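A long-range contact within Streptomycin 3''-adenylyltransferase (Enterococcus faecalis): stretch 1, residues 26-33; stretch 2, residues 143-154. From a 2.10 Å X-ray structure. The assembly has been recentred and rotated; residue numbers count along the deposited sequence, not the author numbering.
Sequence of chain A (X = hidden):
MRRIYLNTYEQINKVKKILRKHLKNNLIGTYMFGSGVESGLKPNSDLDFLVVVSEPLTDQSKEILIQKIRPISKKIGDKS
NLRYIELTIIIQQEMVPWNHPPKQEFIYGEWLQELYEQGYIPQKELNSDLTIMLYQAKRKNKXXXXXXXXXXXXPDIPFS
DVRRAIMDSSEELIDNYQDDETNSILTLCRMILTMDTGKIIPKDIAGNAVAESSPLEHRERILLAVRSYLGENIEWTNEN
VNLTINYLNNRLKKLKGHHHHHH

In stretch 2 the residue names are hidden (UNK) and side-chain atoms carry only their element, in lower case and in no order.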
# COMPACT_ATOMS: atom_id res chain seq x y z
N ASN A 26 13.65 5.56 19.77
CA ASN A 26 13.68 6.05 18.40
C ASN A 26 12.29 6.14 17.78
O ASN A 26 12.16 6.74 16.71
CB ASN A 26 14.56 5.14 17.54
CG ASN A 26 14.90 5.76 16.20
OD1 ASN A 26 14.90 6.98 16.04
ND2 ASN A 26 15.19 4.91 15.22
N LEU A 27 11.27 5.59 18.44
CA LEU A 27 9.93 5.51 17.87
C LEU A 27 9.15 6.77 18.23
O LEU A 27 8.91 7.05 19.41
CB LEU A 27 9.20 4.27 18.40
CG LEU A 27 7.73 4.11 18.02
CD1 LEU A 27 7.62 3.95 16.50
CD2 LEU A 27 7.09 2.92 18.74
N ILE A 28 8.74 7.52 17.21
CA ILE A 28 7.94 8.72 17.42
C ILE A 28 6.45 8.42 17.42
O ILE A 28 5.70 8.91 18.26
CB ILE A 28 8.29 9.78 16.35
CG1 ILE A 28 9.77 10.16 16.44
CG2 ILE A 28 7.41 11.01 16.52
CD1 ILE A 28 10.19 11.19 15.42
N GLY A 29 5.98 7.62 16.47
CA GLY A 29 4.56 7.36 16.37
C GLY A 29 4.30 6.10 15.57
O GLY A 29 5.06 5.74 14.68
N THR A 30 3.19 5.45 15.91
CA THR A 30 2.70 4.28 15.18
C THR A 30 1.29 4.58 14.72
O THR A 30 0.40 4.82 15.54
CB THR A 30 2.73 3.02 16.05
OG1 THR A 30 3.98 2.94 16.74
CG2 THR A 30 2.57 1.79 15.18
N TYR A 31 1.07 4.58 13.40
CA TYR A 31 -0.23 4.90 12.83
C TYR A 31 -0.67 3.78 11.91
O TYR A 31 0.15 3.12 11.27
CB TYR A 31 -0.19 6.23 12.06
CG TYR A 31 0.48 7.34 12.84
CD1 TYR A 31 1.86 7.49 12.82
CD2 TYR A 31 -0.26 8.22 13.62
CE1 TYR A 31 2.48 8.48 13.54
CE2 TYR A 31 0.36 9.22 14.34
CZ TYR A 31 1.73 9.35 14.30
OH TYR A 31 2.36 10.34 15.02
N MET A 32 -1.98 3.56 11.86
CA MET A 32 -2.59 2.69 10.87
C MET A 32 -3.38 3.54 9.88
O MET A 32 -3.90 4.61 10.23
CB MET A 32 -3.48 1.65 11.52
CG MET A 32 -2.83 0.90 12.66
SD MET A 32 -3.62 -0.71 12.99
CE MET A 32 -5.25 -0.33 13.31
N PHE A 33 -3.43 3.09 8.64
CA PHE A 33 -4.12 3.83 7.58
C PHE A 33 -4.67 2.84 6.57
O PHE A 33 -4.53 1.62 6.72
CB PHE A 33 -3.17 4.84 6.92
CG PHE A 33 -2.05 4.19 6.15
CD1 PHE A 33 -0.92 3.72 6.81
CD2 PHE A 33 -2.11 4.07 4.78
CE1 PHE A 33 0.11 3.14 6.12
CE2 PHE A 33 -1.07 3.48 4.06
CZ PHE A 33 0.04 3.01 4.73
N UNK A 143 -3.95 6.97 15.13
CA UNK A 143 -2.76 6.95 15.97
C UNK A 143 -2.94 5.90 17.06
O UNK A 143 -3.90 5.95 17.84
n UNK A 143 -2.25 9.08 20.66
n UNK A 143 -2.44 10.24 18.68
c UNK A 143 -1.37 8.35 17.61
n UNK A 143 -4.11 10.37 20.25
c UNK A 143 -1.17 9.74 18.17
c UNK A 143 -2.52 8.33 16.59
c UNK A 143 -2.93 9.90 19.87
N UNK A 144 -2.02 4.93 17.10
CA UNK A 144 -2.03 3.90 18.13
C UNK A 144 -0.83 3.98 19.05
O UNK A 144 -0.72 3.19 19.99
c UNK A 144 -0.98 0.82 15.97
c UNK A 144 -3.30 2.41 16.54
c UNK A 144 -2.13 2.49 17.51
c UNK A 144 -0.84 2.10 16.78
N UNK A 145 0.10 4.90 18.79
CA UNK A 145 1.15 5.20 19.74
C UNK A 145 1.81 6.50 19.33
O UNK A 145 1.98 6.75 18.13
c UNK A 145 5.62 5.34 20.95
c UNK A 145 3.28 4.42 22.08
c UNK A 145 3.37 4.49 20.70
c UNK A 145 2.21 4.10 19.83
c UNK A 145 4.56 4.97 20.15
c UNK A 145 5.49 5.26 22.32
c UNK A 145 4.33 4.79 22.89
o UNK A 145 6.53 5.62 23.15
N UNK A 146 2.20 7.31 20.31
CA UNK A 146 2.95 8.51 20.03
C UNK A 146 2.30 9.75 20.61
O UNK A 146 1.09 9.75 20.88
N UNK A 147 3.08 10.80 20.82
CA UNK A 147 2.58 12.03 21.42
C UNK A 147 2.06 13.03 20.40
O UNK A 147 1.58 14.09 20.81
n UNK A 147 5.35 12.02 23.88
o UNK A 147 3.32 11.07 24.00
c UNK A 147 4.10 11.85 23.46
c UNK A 147 3.68 12.69 22.27
N UNK A 148 2.15 12.74 19.11
CA UNK A 148 1.78 13.69 18.07
C UNK A 148 0.89 13.04 17.03
O UNK A 148 1.00 11.84 16.75
c UNK A 148 3.03 14.29 17.37
c UNK A 148 4.10 14.76 18.33
c UNK A 148 5.00 13.86 18.89
c UNK A 148 4.22 16.10 18.69
c UNK A 148 5.98 14.27 19.78
o UNK A 148 7.06 16.02 20.99
c UNK A 148 6.07 15.61 20.12
c UNK A 148 5.21 16.52 19.57
N UNK A 149 -0.03 13.83 16.49
CA UNK A 149 -0.80 13.41 15.32
C UNK A 149 0.13 13.38 14.11
O UNK A 149 1.10 14.14 14.02
o UNK A 149 -3.94 14.93 16.28
c UNK A 149 -3.18 14.01 15.90
o UNK A 149 -3.39 12.81 16.17
c UNK A 149 -1.97 14.35 15.07
N UNK A 150 -0.18 12.49 13.17
CA UNK A 150 0.68 12.32 12.01
C UNK A 150 0.89 13.64 11.28
O UNK A 150 2.01 13.98 10.90
c UNK A 150 0.90 10.95 9.80
c UNK A 150 0.09 11.27 11.07
c UNK A 150 0.23 9.81 9.05
c UNK A 150 2.34 10.60 10.14
N UNK A 151 -0.19 14.41 11.09
CA UNK A 151 -0.10 15.65 10.33
C UNK A 151 0.92 16.61 10.94
O UNK A 151 1.46 17.47 10.24
c UNK A 151 -3.52 16.98 11.61
o UNK A 151 -4.10 17.23 12.70
o UNK A 151 -4.13 16.89 10.53
c UNK A 151 -1.48 16.32 10.27
c UNK A 151 -2.01 16.78 11.62
N UNK A 152 1.20 16.47 12.24
CA UNK A 152 2.21 17.31 12.87
C UNK A 152 3.63 16.88 12.54
O UNK A 152 4.57 17.65 12.78
c UNK A 152 2.06 17.30 14.40
o UNK A 152 0.01 16.80 17.07
c UNK A 152 0.67 17.59 14.92
o UNK A 152 1.30 18.59 16.98
c UNK A 152 0.65 17.67 16.43
N UNK A 153 3.81 15.67 12.03
CA UNK A 153 5.13 15.13 11.76
C UNK A 153 5.47 15.13 10.27
O UNK A 153 6.56 14.69 9.91
c UNK A 153 5.79 13.93 14.74
c UNK A 153 4.78 13.43 13.73
c UNK A 153 5.23 13.71 12.30
c UNK A 153 4.57 11.93 13.88
N UNK A 154 4.57 15.62 9.42
CA UNK A 154 4.74 15.59 7.98
C UNK A 154 4.47 16.97 7.39
O UNK A 154 3.48 17.62 7.76
c UNK A 154 4.12 13.08 7.43
c UNK A 154 3.79 14.57 7.33
c UNK A 154 5.41 12.76 6.73
c UNK A 154 2.95 12.30 6.83

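Position 143 carries three carbons, a nitrogen, then a carbon bearing two more nitrogens. Its CB lies 3.7 Å from Tyr31 CD2, while the end of the chain leads away from stretch 1. This guanidinium makes it Arg143.

Position 144 has four carbons, forked at the first, with one arm two carbons long. The last carbon of the longer arm reaches Thr30 CG2 and Met32 CG, each at 3.8 Å. The backbone N of position 144 donates to Thr30 O at 2.9 Å. It is Ile144, and the reaching atom is CD1.

Position 145 has one carbon, then a six-carbon ring bearing one oxygen. A ring carbon packs against Leu27 CD2 at 3.5 Å, and the CB is 3.7 Å from Thr30 OG1. Thr30 N donates to the backbone O of position 145 at 2.8 Å. The backbone N of position 145 donates to Thr30 O at 3.3 Å with a more bent geometry. It is Tyr145, and the ring carbon is CD2.

Position 146 has no side-chain atoms. Its CA is 3.3 Å from Ile28 O. A CB here would clash with Ile28 O and Gly29 CA, and the backbone angles by themselves call for glycine. It is Gly146.

Position 147 has two carbons, the second carrying one oxygen and one nitrogen. Its side chain stays clear of stretch 1. It is Asn147.

Position 148 has one carbon and a six-carbon ring bearing one oxygen. The ring barely meets stretch 1, with one ring carbon 4.4 Å from Ile28 CG2. Its backbone matters more, because Tyr31 OH donates to the backbone O of position 148 at 2.7 Å. It is Tyr148.

Position 149 has two carbons, the second carrying two oxygens. Its CB points away from stretch 1. It is Asp149. Its OD1 forms a long salt bridge with Arg143 NE, at 3.7 Å.

Position 150 has four carbons, forked at the second. Its CB sits over a face of the Tyr31 ring, 4.0 Å from the centroid, in a CH-pi contact. It is Leu150.

Positions 151 and 152 each have three carbons, the third carrying two oxygens. Neither touches stretch 1. They are Glu151 and Glu152. Glu152 OE1 accepts from Asp149 N at 3.0 Å.

Position 153 has four carbons, forked at the second. One tip carbon is 3.0 Å from Tyr31 OH, and the other is 3.8 Å from Ile28 CG2. It is Leu153.

Position 154 has the same four-carbon fork. It is out of reach of stretch 1. It is Leu154.

The contact joins antiparallel strand pairing to a side-chain anchor. Thr30 supplies the backbone bonds, and its O accepts from two successive residues at a beta bulge. Beyond the pairing, Tyr31 holds the following loop through its hydroxyl and ring.

Stretch 2 143-154: RIYGNYDLEELL
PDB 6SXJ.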